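Local coordinates for putative secreted endoglycosylceramidase (Rhodococcus hoagii, PDB 6JYZ), which probably hydrolyses O-glycosyl bonds of galactosylceramide-type glycolipids, as an endogalactosylceramidase of glycoside hydrolase family 5, at residues A232-I237 against A275-H280. Numbering follows the deposited sequence.
Sequences AAADQI and ALPPRH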
loop_
_atom_site.group_PDB
_atom_site.type_symbol
_atom_site.label_atom_id
_atom_site.label_comp_id
_atom_site.label_asym_id
_atom_site.label_seq_id
_atom_site.Cartn_x
_atom_site.Cartn_y
_atom_site.Cartn_z
ATOM N N ALA A 232 7.432 -15.982 16.916
ATOM C CA ALA A 232 6.114 -16.569 17.047
ATOM C C ALA A 232 5.047 -15.643 16.430
ATOM O O ALA A 232 4.026 -16.130 15.917
ATOM C CB ALA A 232 5.826 -16.786 18.517
ATOM N N ALA A 233 5.308 -14.360 16.355
ATOM C CA ALA A 233 4.430 -13.454 15.615
ATOM C C ALA A 233 4.444 -13.786 14.121
ATOM O O ALA A 233 3.354 -13.866 13.518
ATOM C CB ALA A 233 4.766 -12.006 15.800
ATOM N N ALA A 234 5.635 -13.924 13.548
ATOM C CA ALA A 234 5.693 -14.208 12.133
ATOM C C ALA A 234 4.955 -15.503 11.842
ATOM O O ALA A 234 4.305 -15.641 10.795
ATOM C CB ALA A 234 7.152 -14.333 11.699
ATOM N N ASP A 235 5.048 -16.516 12.731
ATOM C CA ASP A 235 4.356 -17.769 12.480
ATOM C C ASP A 235 2.835 -17.541 12.513
ATOM O O ASP A 235 2.127 -18.072 11.645
ATOM C CB ASP A 235 4.779 -18.835 13.509
ATOM C CG ASP A 235 4.452 -20.225 12.940
ATOM O OD1 ASP A 235 3.389 -20.634 13.030
ATOM O OD2 ASP A 235 5.387 -20.783 12.301
ATOM N N GLN A 236 2.292 -16.873 13.511
ATOM C CA GLN A 236 0.840 -16.722 13.586
ATOM C C GLN A 236 0.308 -15.808 12.474
ATOM O O GLN A 236 -0.824 -16.039 11.997
ATOM C CB GLN A 236 0.378 -16.327 14.992
ATOM C CG GLN A 236 0.770 -14.918 15.426
ATOM C CD GLN A 236 0.525 -14.694 16.905
ATOM O OE1 GLN A 236 0.064 -15.562 17.624
ATOM N NE2 GLN A 236 0.823 -13.501 17.391
ATOM N N ILE A 237 1.100 -14.853 12.027
ATOM C CA ILE A 237 0.735 -14.037 10.873
ATOM C C ILE A 237 0.682 -14.930 9.627
ATOM O O ILE A 237 -0.308 -14.901 8.873
ATOM C CB ILE A 237 1.725 -12.876 10.732
ATOM C CG1 ILE A 237 1.491 -11.864 11.863
ATOM C CG2 ILE A 237 1.565 -12.202 9.344
ATOM C CD1 ILE A 237 2.670 -10.887 12.054
ATOM N N ALA A 275 11.650 -10.870 11.525
ATOM C CA ALA A 275 11.424 -12.295 11.242
ATOM C C ALA A 275 10.405 -12.375 10.113
ATOM O O ALA A 275 9.580 -11.478 9.909
ATOM C CB ALA A 275 10.881 -12.975 12.473
ATOM N N LEU A 276 10.495 -13.413 9.313
ATOM C CA LEU A 276 9.687 -13.587 8.108
ATOM C C LEU A 276 8.602 -14.641 8.342
ATOM O O LEU A 276 8.903 -15.749 8.818
ATOM C CB LEU A 276 10.557 -14.001 6.930
ATOM C CG LEU A 276 11.560 -12.960 6.477
ATOM C CD1 LEU A 276 12.403 -13.420 5.335
ATOM C CD2 LEU A 276 10.868 -11.630 6.071
ATOM N N PRO A 277 7.339 -14.395 7.985
ATOM C CA PRO A 277 6.337 -15.457 7.955
ATOM C C PRO A 277 6.845 -16.692 7.222
ATOM O O PRO A 277 7.355 -16.587 6.102
ATOM C CB PRO A 277 5.131 -14.810 7.215
ATOM C CG PRO A 277 5.296 -13.326 7.609
ATOM C CD PRO A 277 6.798 -13.118 7.516
ATOM N N PRO A 278 6.811 -17.888 7.817
ATOM C CA PRO A 278 7.442 -19.048 7.183
ATOM C C PRO A 278 6.883 -19.307 5.794
ATOM O O PRO A 278 5.700 -19.189 5.532
ATOM C CB PRO A 278 7.117 -20.156 8.171
ATOM C CG PRO A 278 7.077 -19.437 9.533
ATOM C CD PRO A 278 6.434 -18.114 9.243
ATOM N N ARG A 279 7.807 -19.670 4.912
ATOM C CA ARG A 279 7.518 -19.894 3.493
ATOM C C ARG A 279 6.427 -20.894 3.269
ATOM O O ARG A 279 5.658 -20.721 2.281
ATOM C CB ARG A 279 8.714 -20.625 2.806
ATOM C CG ARG A 279 9.895 -19.717 2.628
ATOM C CD ARG A 279 10.905 -20.341 1.651
ATOM N NE ARG A 279 11.690 -21.534 1.903
ATOM C CZ ARG A 279 12.862 -21.694 1.274
ATOM N NH1 ARG A 279 13.266 -20.776 0.404
ATOM N NH2 ARG A 279 13.617 -22.757 1.499
ATOM N N HIS A 280 6.313 -21.949 4.063
ATOM C CA HIS A 280 5.326 -22.959 3.771
ATOM C C HIS A 280 3.910 -22.381 3.837
ATOM O O HIS A 280 2.990 -22.891 3.187
ATOM C CB HIS A 280 5.456 -24.175 4.695
ATOM C CG HIS A 280 4.931 -23.988 6.099
ATOM N ND1 HIS A 280 5.617 -23.419 7.190
ATOM C CD2 HIS A 280 3.733 -24.343 6.538
ATOM C CE1 HIS A 280 4.790 -23.527 8.239
ATOM N NE2 HIS A 280 3.658 -24.005 7.857
#
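Ala234 brings its methyl group against the backbone of segment 275-280, with CB 3.7 Å from the carbonyl O of Leu276. A helix residue this short lets the loop come in close: the CA atoms of Ala234 and Pro277 are 4.4 Å apart. The same methyl meets CB of Ala275 at 4.0 Å and more loosely faces CD of the Pro277 ring, while CG2 of Ile237, nearly one helical turn further on, reaches CG of that ring at 4.3 Å.

No conventional hydrogen bond joins the two segments. Instead the carbonyl O of Ala234 receives a CA-H...O contact from Pro277 CA at 3.5 Å, with an angle of 142° at the hydrogen, and CD of Pro278 lies 3.6 Å from the same oxygen. Two successive prolines suit this extended run, since neither has a backbone N-H to satisfy and both offer compact rings for packing.

The CB bond of Asp235 leads away from the loop, but chi1 of -160°, which sets CG beside the carbonyl carbon, turns the carboxylate back. The side chains of Asp235 and Pro278 cross at about a right angle, and OD2 meets Pro278 CG at 3.5 Å. A partly exposed position suits a carboxylate, whose OD1 is hydrogen-bonded to the hydroxyl of Tyr281, just after the segment.

The contact thus packs the early part of helix 230-251 against the connection from helix 268-271 to strand 287-289, towards the periphery of the family 5 catalytic barrel. Helix 307-321 flanks the loop too, touching Leu276 and hydrogen-bonding the Pro277 carbonyl through the Tyr321 hydroxyl.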